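Amidohydrolase family protein (Acinetobacter baumannii, PDB 4I6K) probably hydrolyses a cyclic dicarboxylate of the 2-pyrone-4,6-dicarboxylic acid type, as a member of the amidohydrolase family. Local coordinates at residues Q229-F234 with H241-G246; Q269-K274 with C278-Q283. One frame throughout, in Å; residues are numbered along the deposited sequence.

Interaction 1. Residues Q229-F234 with H241-G246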
loop_
_atom_site.group_PDB
_atom_site.type_symbol
_atom_site.label_atom_id
_atom_site.label_comp_id
_atom_site.label_asym_id
_atom_site.label_seq_id
_atom_site.Cartn_x
_atom_site.Cartn_y
_atom_site.Cartn_z
ATOM N N GLN A 229 6.589 4.292 -17.275
ATOM C CA GLN A 229 7.466 3.210 -17.690
ATOM C C GLN A 229 7.222 1.957 -16.856
ATOM O O GLN A 229 7.105 0.846 -17.386
ATOM C CB GLN A 229 8.920 3.618 -17.513
ATOM C CG GLN A 229 9.412 4.682 -18.466
ATOM C CD GLN A 229 10.916 4.820 -18.398
ATOM O OE1 GLN A 229 11.649 3.898 -18.771
ATOM N NE2 GLN A 229 11.389 5.963 -17.897
ATOM N N ALA A 230 7.180 2.143 -15.539
ATOM C CA ALA A 230 6.973 1.035 -14.608
ATOM C C ALA A 230 5.674 0.337 -14.962
ATOM O O ALA A 230 5.623 -0.883 -15.049
ATOM C CB ALA A 230 6.957 1.534 -13.178
ATOM N N TYR A 231 4.628 1.126 -15.187
ATOM C CA TYR A 231 3.344 0.580 -15.607
ATOM C C TYR A 231 3.477 -0.275 -16.863
ATOM O O TYR A 231 3.005 -1.418 -16.898
ATOM C CB TYR A 231 2.322 1.699 -15.831
ATOM C CG TYR A 231 0.948 1.204 -16.264
ATOM C CD1 TYR A 231 0.108 0.527 -15.363
ATOM C CD2 TYR A 231 0.487 1.409 -17.565
ATOM C CE1 TYR A 231 -1.148 0.071 -15.744
ATOM C CE2 TYR A 231 -0.778 0.953 -17.958
ATOM C CZ TYR A 231 -1.585 0.283 -17.046
ATOM O OH TYR A 231 -2.834 -0.164 -17.422
ATOM N N ASN A 232 4.121 0.272 -17.892
ATOM C CA ASN A 232 4.286 -0.463 -19.146
ATOM C C ASN A 232 5.010 -1.765 -18.919
ATOM O O ASN A 232 4.602 -2.808 -19.432
ATOM C CB ASN A 232 5.052 0.357 -20.185
ATOM C CG ASN A 232 4.296 1.593 -20.629
ATOM O OD1 ASN A 232 4.849 2.445 -21.315
ATOM N ND2 ASN A 232 3.032 1.699 -20.235
ATOM N N ILE A 233 6.096 -1.709 -18.161
ATOM C CA ILE A 233 6.811 -2.932 -17.798
ATOM C C ILE A 233 5.856 -3.957 -17.167
ATOM O O ILE A 233 5.743 -5.081 -17.642
ATOM C CB ILE A 233 7.988 -2.615 -16.866
ATOM C CG1 ILE A 233 9.033 -1.797 -17.624
ATOM C CG2 ILE A 233 8.614 -3.882 -16.305
ATOM C CD1 ILE A 233 10.199 -1.344 -16.765
ATOM N N PHE A 234 5.145 -3.558 -16.115
ATOM C CA PHE A 234 4.144 -4.429 -15.480
ATOM C C PHE A 234 3.220 -5.074 -16.514
ATOM O O PHE A 234 2.915 -6.270 -16.443
ATOM C CB PHE A 234 3.288 -3.641 -14.485
ATOM C CG PHE A 234 4.081 -2.943 -13.410
ATOM C CD1 PHE A 234 5.364 -3.365 -13.086
ATOM C CD2 PHE A 234 3.529 -1.875 -12.700
ATOM C CE1 PHE A 234 6.088 -2.729 -12.076
ATOM C CE2 PHE A 234 4.244 -1.236 -11.689
ATOM C CZ PHE A 234 5.526 -1.665 -11.383
ATOM N N HIS A 241 -3.674 -7.728 -14.179
ATOM C CA HIS A 241 -4.752 -8.077 -13.249
ATOM C C HIS A 241 -4.238 -8.112 -11.823
ATOM O O HIS A 241 -4.971 -8.414 -10.880
ATOM C CB HIS A 241 -5.423 -9.395 -13.646
ATOM C CG HIS A 241 -6.004 -9.358 -15.020
ATOM N ND1 HIS A 241 -7.360 -9.314 -15.251
ATOM C CD2 HIS A 241 -5.410 -9.292 -16.236
ATOM C CE1 HIS A 241 -7.578 -9.250 -16.554
ATOM N NE2 HIS A 241 -6.412 -9.235 -17.173
ATOM N N LYS A 242 -2.972 -7.760 -11.671
ATOM C CA LYS A 242 -2.359 -7.714 -10.364
ATOM C C LYS A 242 -2.155 -6.265 -9.917
ATOM O O LYS A 242 -1.557 -5.996 -8.876
ATOM C CB LYS A 242 -1.026 -8.463 -10.402
ATOM C CG LYS A 242 -1.117 -9.877 -10.995
ATOM C CD LYS A 242 -2.233 -10.719 -10.368
ATOM C CE LYS A 242 -2.073 -10.848 -8.835
ATOM N NZ LYS A 242 -0.904 -11.689 -8.388
ATOM N N LEU A 243 -2.661 -5.332 -10.710
ATOM C CA LEU A 243 -2.404 -3.925 -10.448
ATOM C C LEU A 243 -3.583 -3.264 -9.759
ATOM O O LEU A 243 -4.732 -3.490 -10.131
ATOM C CB LEU A 243 -2.091 -3.191 -11.747
ATOM C CG LEU A 243 -0.847 -3.681 -12.500
ATOM C CD1 LEU A 243 -0.583 -2.806 -13.737
ATOM C CD2 LEU A 243 0.366 -3.719 -11.562
ATOM N N ILE A 244 -3.291 -2.456 -8.748
ATOM C CA ILE A 244 -4.329 -1.665 -8.089
ATOM C C ILE A 244 -3.874 -0.218 -7.854
ATOM O O ILE A 244 -2.672 0.081 -7.865
ATOM C CB ILE A 244 -4.876 -2.324 -6.775
ATOM C CG1 ILE A 244 -3.794 -2.460 -5.703
ATOM C CG2 ILE A 244 -5.542 -3.681 -7.069
ATOM C CD1 ILE A 244 -3.040 -3.764 -5.757
ATOM N N TRP A 245 -4.841 0.679 -7.672
ATOM C CA TRP A 245 -4.535 2.099 -7.482
ATOM C C TRP A 245 -4.876 2.641 -6.100
ATOM O O TRP A 245 -5.819 2.186 -5.451
ATOM C CB TRP A 245 -5.254 2.960 -8.516
ATOM C CG TRP A 245 -4.947 4.416 -8.356
ATOM C CD1 TRP A 245 -3.844 5.078 -8.812
ATOM C CD2 TRP A 245 -5.746 5.386 -7.676
ATOM N NE1 TRP A 245 -3.913 6.405 -8.466
ATOM C CE2 TRP A 245 -5.076 6.619 -7.773
ATOM C CE3 TRP A 245 -6.975 5.335 -7.005
ATOM C CZ2 TRP A 245 -5.591 7.790 -7.220
ATOM C CZ3 TRP A 245 -7.483 6.504 -6.454
ATOM C CH2 TRP A 245 -6.792 7.708 -6.563
ATOM N N GLY A 246 -4.111 3.641 -5.677
ATOM C CA GLY A 246 -4.394 4.338 -4.439
ATOM C C GLY A 246 -4.078 5.809 -4.563
ATOM O O GLY A 246 -3.108 6.204 -5.218
#
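The rings of Tyr-231 and Phe-234, three residues apart on one helix, each receive a different methyl group of Leu-243. CD1 of the leucine lies 3.6 Å from CE1 of Tyr-231 and 3.8 Å from CD1 of the same ring, coming in obliquely on that side of the phenol. Its other branch, CD2, meets CD2 of Phe-234 at 3.8 Å, again at a slant. One face of the phenylalanine ring is taken by its own helix: the carbonyl oxygen of Ala-230 stands 3.0 Å above the plane, over the ring centre. Both leucine methyls also approach CB of Phe-234, with CD1 at 4.0 Å, so the fork of the side chain rests against the base of this residue as well as its ring. The two aromatics leave the helix differently. Phe-234 has CG beside the backbone N (chi1 -57°) and a CB that heads for the strand. Tyr-231 has CG anti to that atom (chi1 -180°), which carries its ring over to Leu-243 although its CB does not head there, and its hydroxyl goes on to a hydrogen bond with Glu-276. The contact is buried and apolar. It packs helix 222-237 on the outside of strand 243-244, completing the last beta-alpha-beta unit of the (beta/alpha)8 barrel, begun by strand 207-210, whose Ile-209 touches both Phe-234 and Leu-243. Tyr-195 and Leu-199 of helix 193-201 also pack on Phe-234.

Interaction 2. Residues Q269-K274 with C278-Q283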
loop_
_atom_site.group_PDB
_atom_site.type_symbol
_atom_site.label_atom_id
_atom_site.label_comp_id
_atom_site.label_asym_id
_atom_site.label_seq_id
_atom_site.Cartn_x
_atom_site.Cartn_y
_atom_site.Cartn_z
ATOM N N GLN A 269 -3.461 9.760 -16.680
ATOM C CA GLN A 269 -2.302 9.906 -17.538
ATOM C C GLN A 269 -1.415 8.698 -17.660
ATOM O O GLN A 269 -1.004 8.332 -18.738
ATOM C CB GLN A 269 -1.478 11.101 -17.130
ATOM C CG GLN A 269 -1.964 12.342 -17.786
ATOM C CD GLN A 269 -1.511 13.573 -17.082
ATOM O OE1 GLN A 269 -2.219 14.579 -17.060
ATOM N NE2 GLN A 269 -0.327 13.508 -16.488
ATOM N N ILE A 270 -1.130 8.074 -16.541
ATOM C CA ILE A 270 -0.405 6.814 -16.537
ATOM C C ILE A 270 -1.230 5.692 -17.172
ATOM O O ILE A 270 -0.735 4.943 -18.005
ATOM C CB ILE A 270 -0.029 6.391 -15.108
ATOM C CG1 ILE A 270 0.998 7.365 -14.523
ATOM C CG2 ILE A 270 0.515 4.958 -15.102
ATOM C CD1 ILE A 270 0.853 7.576 -13.032
ATOM N N VAL A 271 -2.486 5.574 -16.761
ATOM C CA VAL A 271 -3.358 4.540 -17.291
ATOM C C VAL A 271 -4.409 5.184 -18.174
ATOM O O VAL A 271 -5.521 5.484 -17.730
ATOM C CB VAL A 271 -4.047 3.745 -16.166
ATOM C CG1 VAL A 271 -4.832 2.562 -16.744
ATOM C CG2 VAL A 271 -3.015 3.267 -15.162
ATOM N N PHE A 272 -4.044 5.395 -19.429
ATOM C CA PHE A 272 -4.917 6.052 -20.378
ATOM C C PHE A 272 -6.123 5.198 -20.806
ATOM O O PHE A 272 -7.255 5.689 -20.883
ATOM C CB PHE A 272 -4.108 6.485 -21.599
ATOM C CG PHE A 272 -4.871 7.371 -22.523
ATOM C CD1 PHE A 272 -4.714 7.274 -23.896
ATOM C CD2 PHE A 272 -5.783 8.289 -22.013
ATOM C CE1 PHE A 272 -5.434 8.091 -24.743
ATOM C CE2 PHE A 272 -6.510 9.107 -22.854
ATOM C CZ PHE A 272 -6.337 9.008 -24.221
ATOM N N ASP A 273 -5.879 3.920 -21.075
ATOM C CA ASP A 273 -6.910 3.023 -21.579
ATOM C C ASP A 273 -7.967 2.700 -20.518
ATOM O O ASP A 273 -7.654 2.169 -19.444
ATOM C CB ASP A 273 -6.265 1.745 -22.120
ATOM C CG ASP A 273 -7.283 0.708 -22.527
ATOM O OD1 ASP A 273 -8.435 0.777 -22.051
ATOM O OD2 ASP A 273 -6.930 -0.183 -23.321
ATOM N N LYS A 274 -9.220 3.021 -20.833
ATOM C CA LYS A 274 -10.304 2.940 -19.857
ATOM C C LYS A 274 -10.728 1.510 -19.498
ATOM O O LYS A 274 -11.278 1.274 -18.421
ATOM C CB LYS A 274 -11.519 3.773 -20.296
ATOM C CG LYS A 274 -12.658 3.752 -19.258
ATOM C CD LYS A 274 -14.009 4.205 -19.825
ATOM C CE LYS A 274 -15.182 3.768 -18.930
ATOM N NZ LYS A 274 -15.488 2.302 -19.028
ATOM N N CYS A 278 -10.729 0.257 -15.655
ATOM C CA CYS A 278 -11.777 -0.539 -15.029
ATOM C C CYS A 278 -11.208 -1.720 -14.228
ATOM O O CYS A 278 -11.638 -1.970 -13.099
ATOM C CB CYS A 278 -12.805 -1.000 -16.070
ATOM S SG CYS A 278 -13.834 0.347 -16.760
ATOM N N LEU A 279 -10.236 -2.430 -14.795
ATOM C CA LEU A 279 -9.631 -3.551 -14.092
ATOM C C LEU A 279 -8.960 -3.035 -12.839
ATOM O O LEU A 279 -9.129 -3.588 -11.752
ATOM C CB LEU A 279 -8.583 -4.243 -14.960
ATOM C CG LEU A 279 -9.008 -5.224 -16.052
ATOM C CD1 LEU A 279 -7.759 -5.867 -16.615
ATOM C CD2 LEU A 279 -9.958 -6.290 -15.520
ATOM N N ILE A 280 -8.153 -2.001 -12.993
ATOM C CA ILE A 280 -7.390 -1.434 -11.894
ATOM C C ILE A 280 -8.249 -0.825 -10.788
ATOM O O ILE A 280 -7.969 -1.002 -9.632
ATOM C CB ILE A 280 -6.327 -0.444 -12.401
ATOM C CG1 ILE A 280 -5.385 -1.153 -13.359
ATOM C CG2 ILE A 280 -5.548 0.140 -11.268
ATOM C CD1 ILE A 280 -4.300 -0.333 -13.923
ATOM N N LEU A 281 -9.289 -0.097 -11.144
ATOM C CA LEU A 281 -10.169 0.477 -10.148
ATOM C C LEU A 281 -11.217 -0.471 -9.594
ATOM O O LEU A 281 -11.743 -0.228 -8.533
ATOM C CB LEU A 281 -10.859 1.717 -10.685
ATOM C CG LEU A 281 -10.031 2.909 -11.121
ATOM C CD1 LEU A 281 -10.919 3.983 -11.625
ATOM C CD2 LEU A 281 -9.179 3.420 -10.028
ATOM N N ASN A 282 -11.545 -1.519 -10.333
ATOM C CA ASN A 282 -12.699 -2.329 -10.020
ATOM C C ASN A 282 -12.487 -3.823 -9.807
ATOM O O ASN A 282 -12.585 -4.309 -8.697
ATOM C CB ASN A 282 -13.724 -2.093 -11.100
ATOM C CG ASN A 282 -14.962 -2.885 -10.911
ATOM O OD1 ASN A 282 -15.865 -2.791 -11.712
ATOM N ND2 ASN A 282 -15.020 -3.670 -9.863
ATOM N N GLN A 283 -12.224 -4.573 -10.863
ATOM C CA GLN A 283 -12.044 -5.991 -10.678
ATOM C C GLN A 283 -10.819 -6.347 -9.844
ATOM O O GLN A 283 -10.914 -7.172 -8.958
ATOM C CB GLN A 283 -11.991 -6.717 -12.017
ATOM C CG GLN A 283 -13.332 -7.022 -12.630
ATOM C CD GLN A 283 -13.861 -5.924 -13.508
ATOM O OE1 GLN A 283 -14.970 -6.003 -13.999
ATOM N NE2 GLN A 283 -13.075 -4.897 -13.708
#
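The carbonyl oxygen of Lys-274 accepts a hydrogen bond from the backbone N of Cys-278, with Lys-274 O and Cys-278 N 3.0 Å apart and an N-H...O angle of 149°. This is the i to i+4 bond of an opening helical turn. The lysine begins by pointing away from the 278-283 segment; its chain runs out extended and then bends at the last torsion (chi4 -74°), so that its end comes nearer to the Cys-278 side. An approach of Lys-274 NZ to Cys-278 SG at 3.4 Å is doubtful, because the cysteine is modelled in two conformers. Lys-274 is exposed and Cys-278 partly so, which places this half of the contact toward the surface.

Deeper in, the contact is purely apolar. Val-271 and Ile-280 reach toward each other tip to tip: CD1 of Ile-280 lies 4.0 Å from CG2 of Val-271 and 4.1 Å from its CG1, touching both branches of the valine. Both residues are buried, and Phe-267 of helix 260-270 also touches Ile-280.

Between these two layers the chain passes from one helix to the next. Val-271 is the first residue to leave helical geometry after helix 260-270, and its carbonyl oxygen is held by the side-chain amide of Gln-277. Asp-273 then takes the N-cap position, its OD1 accepting a hydrogen bond from the N of His-275. The arrangement is a short connection between two consecutive helices, with Asp-273 as N-cap of the second; the first turns of helix 274-289 pack on the residues just after helix 260-270, through Ile-280 on Val-271.

How the interactions relate
Interaction 1 is wholly buried, whereas interaction 2 runs from a buried valine-isoleucine pair out to an exposed lysine and a partly exposed cysteine. The chemistry follows: aliphatic-on-aromatic packing between helix and strand in the first, a backbone hydrogen bond plus a small apolar contact between successive helices in the second. They come in series along the chain, their centres about 9 Å apart, and they touch. Tyr-231 joins the two, its CE1 3.7 Å from CD1 of Ile-280 and its hydroxyl against Val-271, while His-241 meets Leu-279. Helix 274-289 thus adds its packing to the outside of the barrel near its last strand, 243-244.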